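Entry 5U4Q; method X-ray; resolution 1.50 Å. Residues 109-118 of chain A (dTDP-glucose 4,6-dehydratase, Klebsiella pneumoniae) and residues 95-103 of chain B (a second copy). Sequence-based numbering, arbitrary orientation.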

ATOM      1  N   TYR A 109       5.568  -6.277  -6.370  1.00 13.34           N
ATOM      2  CA  TYR A 109       5.992  -6.652  -5.023  1.00 13.27           C
ATOM      3  C   TYR A 109       5.294  -7.956  -4.625  1.00 14.46           C
ATOM      4  O   TYR A 109       5.900  -8.815  -3.990  1.00 13.46           O
ATOM      5  N   LEU A 110       4.024  -8.113  -4.992  1.00 13.35           N
ATOM      6  CA  LEU A 110       3.328  -9.363  -4.701  1.00 14.25           C
ATOM      7  C   LEU A 110       4.010 -10.532  -5.407  1.00 15.00           C
ATOM      8  O   LEU A 110       4.153 -11.584  -4.798  1.00 14.52           O
ATOM      9  N   ASN A 111       4.436 -10.349  -6.666  1.00 13.86           N
ATOM     10  CA  ASN A 111       5.145 -11.442  -7.378  1.00 14.74           C
ATOM     11  C   ASN A 111       6.408 -11.837  -6.624  1.00 15.03           C
ATOM     12  O   ASN A 111       6.733 -13.018  -6.525  1.00 16.13           O
ATOM     13  N   ILE A 112       7.139 -10.855  -6.105  1.00 14.27           N
ATOM     14  CA  ILE A 112       8.308 -11.139  -5.288  1.00 14.43           C
ATOM     15  C   ILE A 112       7.902 -11.962  -4.042  1.00 14.46           C
ATOM     16  O   ILE A 112       8.563 -12.970  -3.720  1.00 14.09           O
ATOM     17  N   LEU A 113       6.862 -11.517  -3.322  1.00 13.20           N
ATOM     18  CA  LEU A 113       6.450 -12.211  -2.096  1.00 13.42           C
ATOM     19  C   LEU A 113       6.012 -13.644  -2.383  1.00 13.47           C
ATOM     20  O   LEU A 113       6.372 -14.555  -1.647  1.00 14.92           O
ATOM     21  N   GLU A 114       5.253 -13.809  -3.462  1.00 14.25           N
ATOM     22  CA  GLU A 114       4.796 -15.151  -3.872  1.00 15.76           C
ATOM     23  C   GLU A 114       5.965 -16.049  -4.197  1.00 15.96           C
ATOM     24  O   GLU A 114       5.980 -17.226  -3.797  1.00 16.09           O
ATOM     25  N   GLY A 115       6.954 -15.516  -4.919  1.00 14.25           N
ATOM     26  CA  GLY A 115       8.149 -16.274  -5.265  1.00 14.21           C
ATOM     27  C   GLY A 115       8.885 -16.699  -4.006  1.00 14.26           C
ATOM     28  O   GLY A 115       9.319 -17.885  -3.852  1.00 15.73           O
ATOM     29  N   CYS A 116       9.013 -15.784  -3.048  1.00 14.67           N
ATOM     30  CA  CYS A 116       9.681 -16.097  -1.783  1.00 15.51           C
ATOM     31  C   CYS A 116       8.912 -17.139  -0.972  1.00 16.26           C
ATOM     32  O   CYS A 116       9.522 -18.009  -0.353  1.00 16.62           O
ATOM     33  N   ARG A 117       7.594 -17.028  -0.984  1.00 15.95           N
ATOM     34  CA  ARG A 117       6.727 -17.949  -0.275  1.00 16.80           C
ATOM     35  C   ARG A 117       6.848 -19.365  -0.830  1.00 16.79           C
ATOM     36  O   ARG A 117       7.130 -20.323  -0.088  1.00 18.40           O
ATOM     37  N   HIS A 118       6.605 -19.509  -2.116  1.00 16.81           N
ATOM     38  CA  HIS A 118       6.562 -20.858  -2.713  1.00 17.11           C
ATOM     39  C   HIS A 118       7.894 -21.570  -2.827  1.00 19.95           C
ATOM     40  O   HIS A 118       7.920 -22.811  -2.894  1.00 22.62           O
TER
ATOM     41  N   LEU B  95      -5.074 -16.372   1.644  1.00 47.84           N
ATOM     42  CA  LEU B  95      -3.952 -17.296   1.450  1.00 50.16           C
ATOM     43  C   LEU B  95      -4.017 -17.954   0.073  1.00 51.17           C
ATOM     44  O   LEU B  95      -2.983 -18.149  -0.597  1.00 46.04           O
ATOM     45  N   GLU B  96      -5.235 -18.305  -0.333  1.00 53.50           N
ATOM     46  CA  GLU B  96      -5.477 -18.889  -1.641  1.00 56.90           C
ATOM     47  C   GLU B  96      -6.026 -17.802  -2.549  1.00 53.88           C
ATOM     48  O   GLU B  96      -6.966 -17.088  -2.198  1.00 53.88           O
ATOM     49  N   ASN B  97      -5.396 -17.690  -3.708  1.00 49.09           N
ATOM     50  CA  ASN B  97      -5.731 -16.721  -4.742  1.00 39.88           C
ATOM     51  C   ASN B  97      -5.321 -15.271  -4.387  1.00 33.86           C
ATOM     52  O   ASN B  97      -6.137 -14.356  -4.437  1.00 31.57           O
ATOM     53  N   PRO B  98      -4.026 -15.056  -4.080  1.00 27.82           N
ATOM     54  CA  PRO B  98      -3.586 -13.700  -3.776  1.00 24.78           C
ATOM     55  C   PRO B  98      -3.749 -12.711  -4.945  1.00 24.25           C
ATOM     56  O   PRO B  98      -3.964 -11.519  -4.718  1.00 21.59           O
ATOM     57  N   TYR B  99      -3.610 -13.190  -6.175  1.00 22.26           N
ATOM     58  CA  TYR B  99      -3.680 -12.329  -7.357  1.00 24.71           C
ATOM     59  C   TYR B  99      -5.017 -11.623  -7.536  1.00 24.23           C
ATOM     60  O   TYR B  99      -5.044 -10.505  -8.037  1.00 25.84           O
ATOM     61  N   ALA B 100      -6.086 -12.256  -7.045  1.00 27.52           N
ATOM     62  CA  ALA B 100      -7.443 -11.670  -7.049  1.00 27.12           C
ATOM     63  C   ALA B 100      -7.511 -10.440  -6.176  1.00 26.31           C
ATOM     64  O   ALA B 100      -8.128  -9.453  -6.548  1.00 28.99           O
ATOM     65  N   TYR B 101      -6.814 -10.478  -5.047  1.00 27.84           N
ATOM     66  CA  TYR B 101      -6.793  -9.349  -4.133  1.00 26.63           C
ATOM     67  C   TYR B 101      -5.986  -8.207  -4.709  1.00 25.94           C
ATOM     68  O   TYR B 101      -6.375  -7.045  -4.596  1.00 24.61           O
ATOM     69  N   ALA B 102      -4.864  -8.517  -5.324  1.00 23.32           N
ATOM     70  CA  ALA B 102      -4.071  -7.480  -5.939  1.00 25.28           C
ATOM     71  C   ALA B 102      -4.851  -6.824  -7.063  1.00 24.67           C
ATOM     72  O   ALA B 102      -4.890  -5.604  -7.164  1.00 22.33           O
ATOM     73  N   ASP B 103      -5.453  -7.638  -7.911  1.00 21.52           N
ATOM     74  CA  ASP B 103      -6.171  -7.114  -9.058  1.00 24.80           C
ATOM     75  C   ASP B 103      -7.292  -6.176  -8.605  1.00 21.08           C
ATOM     76  O   ASP B 103      -7.342  -4.986  -8.997  1.00 24.88           O
TER

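The two helices, 109-118 of chain A and 98-103 of chain B, run nearly antiparallel, with 166° between their N-to-C directions. Their axes come no closer than 11.1 Å, a gap that side chains must fill; together the stretches bury 348 Å², most of it through Tyr B99, Leu A110 and Pro B98.

Leu A110 points toward chain B with chi1 t and chi2 p. Its CD2 lies 3.6 Å from CB of Ala B102, 4.0 Å from CD1 of Tyr B99 and 4.2 Å from CB of Pro B98. The same methyl lies over one face of the Tyr B99 ring. The small Ala B102 sits where the backbones come nearest in register, its CA 7.7 Å from CA of Leu A110.

Tyr B99 covers the most area, 74 Å². Its CA-to-CB bond points sideways, but with chi1 m and chi2 at -80° the far end of the ring comes nearer to chain A. There OH donates a hydrogen bond to OD1 of Asn A111, at 2.9 Å; that oxygen is crowded against the ring in the model, so its position is less certain. OH also lies 3.4 Å from CB of Glu A114, placing the phenol against the helix.

Pro B98 points toward chain A, and its CG packs 3.5 Å from OE2 of Glu A114 and 3.9 Å from NH1 of Arg A117. Those two atoms, OE2 and NH1, form a salt bridge of 2.9 Å within chain A. Glu A114 also accepts at OE1 from NE2 of His A118, at 2.8 Å. Arg A117, extended with chi1, chi2 and chi3 all t, directs both NH1 and NH2 to O of Leu B95, each 3.2 Å away. This forked pair of hydrogen bonds engages a backbone carbonyl lying near the guanidinium plane.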

ATOM      1  CB  TYR A 109       5.740  -5.519  -4.012  1.00 13.21           C
ATOM      2  CG  TYR A 109       6.436  -5.782  -2.683  1.00 13.44           C
ATOM      3  CD1 TYR A 109       7.795  -5.638  -2.563  1.00 15.10           C
ATOM      4  CD2 TYR A 109       5.736  -6.211  -1.574  1.00 12.64           C
ATOM      5  CE1 TYR A 109       8.451  -5.928  -1.360  1.00 15.70           C
ATOM      6  CE2 TYR A 109       6.361  -6.499  -0.388  1.00 13.17           C
ATOM      7  CZ  TYR A 109       7.721  -6.336  -0.270  1.00 13.51           C
ATOM      8  OH  TYR A 109       8.353  -6.631   0.916  1.00 14.26           O
ATOM      9  CB  LEU A 110       1.858  -9.306  -5.091  1.00 15.52           C
ATOM     10  CG  LEU A 110       1.051 -10.577  -4.759  1.00 16.68           C
ATOM     11  CD1 LEU A 110       1.112 -10.974  -3.292  1.00 17.97           C
ATOM     12  CD2 LEU A 110      -0.392 -10.425  -5.228  1.00 19.83           C
ATOM     13  CB  ASN A 111       5.420 -11.074  -8.840  1.00 15.47           C
ATOM     14  CG  ASN A 111       4.143 -10.963  -9.642  1.00 17.46           C
ATOM     15  OD1 ASN A 111       3.125 -11.545  -9.252  1.00 22.56           O
ATOM     16  ND2 ASN A 111       4.160 -10.200 -10.735  1.00 17.69           N
ATOM     17  CB  ILE A 112       9.016  -9.823  -4.832  1.00 14.64           C
ATOM     18  CG1 ILE A 112       9.678  -9.109  -6.007  1.00 16.22           C
ATOM     19  CG2 ILE A 112      10.031 -10.051  -3.709  1.00 16.15           C
ATOM     20  CD1 ILE A 112      10.957  -9.728  -6.492  1.00 16.10           C
ATOM     21  CB  LEU A 113       5.354 -11.446  -1.374  1.00 14.02           C
ATOM     22  CG  LEU A 113       5.748 -10.113  -0.728  1.00 13.73           C
ATOM     23  CD1 LEU A 113       4.493  -9.398  -0.230  1.00 14.68           C
ATOM     24  CD2 LEU A 113       6.723 -10.332   0.399  1.00 14.92           C
ATOM     25  CB  GLU A 114       3.801 -15.061  -5.019  1.00 16.49           C
ATOM     26  CG  GLU A 114       2.402 -14.714  -4.538  1.00 17.41           C
ATOM     27  CD  GLU A 114       1.759 -15.861  -3.766  1.00 18.04           C
ATOM     28  OE1 GLU A 114       1.442 -16.861  -4.445  1.00 20.23           O
ATOM     29  OE2 GLU A 114       1.549 -15.767  -2.540  1.00 17.55           O
ATOM     30  CB  CYS A 116       9.873 -14.840  -0.935  1.00 15.85           C
ATOM     31  SG  CYS A 116      11.077 -13.666  -1.602  1.00 17.00           S
ATOM     32  CB  ARG A 117       5.286 -17.475  -0.403  1.00 17.16           C
ATOM     33  CG  ARG A 117       4.239 -18.429   0.151  1.00 18.10           C
ATOM     34  CD  ARG A 117       2.885 -17.942  -0.264  1.00 18.20           C
ATOM     35  NE  ARG A 117       1.848 -18.885   0.127  1.00 20.02           N
ATOM     36  CZ  ARG A 117       0.574 -18.799  -0.245  1.00 21.78           C
ATOM     37  NH1 ARG A 117       0.149 -17.819  -1.030  1.00 21.33           N
ATOM     38  NH2 ARG A 117      -0.302 -19.702   0.202  1.00 22.67           N
ATOM     39  CB  HIS A 118       5.792 -20.823  -4.019  1.00 17.87           C
ATOM     40  CG  HIS A 118       4.370 -20.397  -3.835  1.00 19.31           C
ATOM     41  ND1 HIS A 118       3.446 -21.179  -3.170  1.00 22.55           N
ATOM     42  CD2 HIS A 118       3.724 -19.254  -4.167  1.00 21.68           C
ATOM     43  CE1 HIS A 118       2.290 -20.540  -3.116  1.00 22.74           C
ATOM     44  NE2 HIS A 118       2.424 -19.380  -3.728  1.00 22.43           N
TER
ATOM     45  CB  LEU B  95      -3.909 -18.352   2.569  1.00 51.05           C
ATOM     46  CG  LEU B  95      -3.403 -17.854   3.936  1.00 52.24           C
ATOM     47  CD1 LEU B  95      -4.270 -16.725   4.491  1.00 48.38           C
ATOM     48  CD2 LEU B  95      -3.303 -18.994   4.943  1.00 50.58           C
ATOM     49  CB  GLU B  96      -6.436 -20.076  -1.553  1.00 64.16           C
ATOM     50  CG  GLU B  96      -5.843 -21.247  -0.782  1.00 70.86           C
ATOM     51  CD  GLU B  96      -6.761 -22.451  -0.707  1.00 77.85           C
ATOM     52  OE1 GLU B  96      -7.909 -22.377  -1.201  1.00 85.73           O
ATOM     53  OE2 GLU B  96      -6.325 -23.479  -0.143  1.00 83.01           O
ATOM     54  CB  ASN B  97      -7.208 -16.820  -5.138  1.00 44.67           C
ATOM     55  CG  ASN B  97      -7.485 -16.242  -6.514  1.00 46.58           C
ATOM     56  OD1 ASN B  97      -6.625 -15.604  -7.126  1.00 47.03           O
ATOM     57  ND2 ASN B  97      -8.694 -16.472  -7.013  1.00 53.38           N
ATOM     58  CB  PRO B  98      -2.093 -13.875  -3.432  1.00 25.64           C
ATOM     59  CG  PRO B  98      -1.856 -15.331  -3.316  1.00 29.28           C
ATOM     60  CD  PRO B  98      -2.912 -16.015  -4.098  1.00 30.41           C
ATOM     61  CB  TYR B  99      -3.225 -13.064  -8.611  1.00 26.60           C
ATOM     62  CG  TYR B  99      -1.764 -13.357  -8.477  1.00 26.76           C
ATOM     63  CD1 TYR B  99      -0.837 -12.362  -8.733  1.00 27.61           C
ATOM     64  CD2 TYR B  99      -1.308 -14.578  -7.999  1.00 27.76           C
ATOM     65  CE1 TYR B  99       0.514 -12.586  -8.571  1.00 28.41           C
ATOM     66  CE2 TYR B  99       0.053 -14.812  -7.819  1.00 28.83           C
ATOM     67  CZ  TYR B  99       0.954 -13.811  -8.110  1.00 26.75           C
ATOM     68  OH  TYR B  99       2.297 -14.046  -7.941  1.00 29.86           O
ATOM     69  CB  ALA B 100      -8.477 -12.691  -6.586  1.00 30.27           C
ATOM     70  CB  TYR B 101      -6.247  -9.777  -2.765  1.00 25.75           C
ATOM     71  CG  TYR B 101      -7.175 -10.739  -2.072  1.00 26.14           C
ATOM     72  CD1 TYR B 101      -7.130 -12.096  -2.351  1.00 30.88           C
ATOM     73  CD2 TYR B 101      -8.151 -10.286  -1.202  1.00 28.33           C
ATOM     74  CE1 TYR B 101      -8.004 -12.990  -1.741  1.00 32.91           C
ATOM     75  CE2 TYR B 101      -9.029 -11.165  -0.587  1.00 27.84           C
ATOM     76  CZ  TYR B 101      -8.951 -12.516  -0.861  1.00 34.10           C
ATOM     77  OH  TYR B 101      -9.834 -13.385  -0.262  1.00 39.49           O
ATOM     78  CB  ALA B 102      -2.770  -8.058  -6.480  1.00 25.39           C
ATOM     79  CB  ASP B 103      -6.784  -8.241  -9.927  1.00 29.56           C
ATOM     80  CG  ASP B 103      -5.739  -9.051 -10.717  1.00 34.70           C
ATOM     81  OD1 ASP B 103      -4.579  -8.620 -10.810  1.00 41.18           O
ATOM     82  OD2 ASP B 103      -6.096 -10.121 -11.255  1.00 37.43           O
TER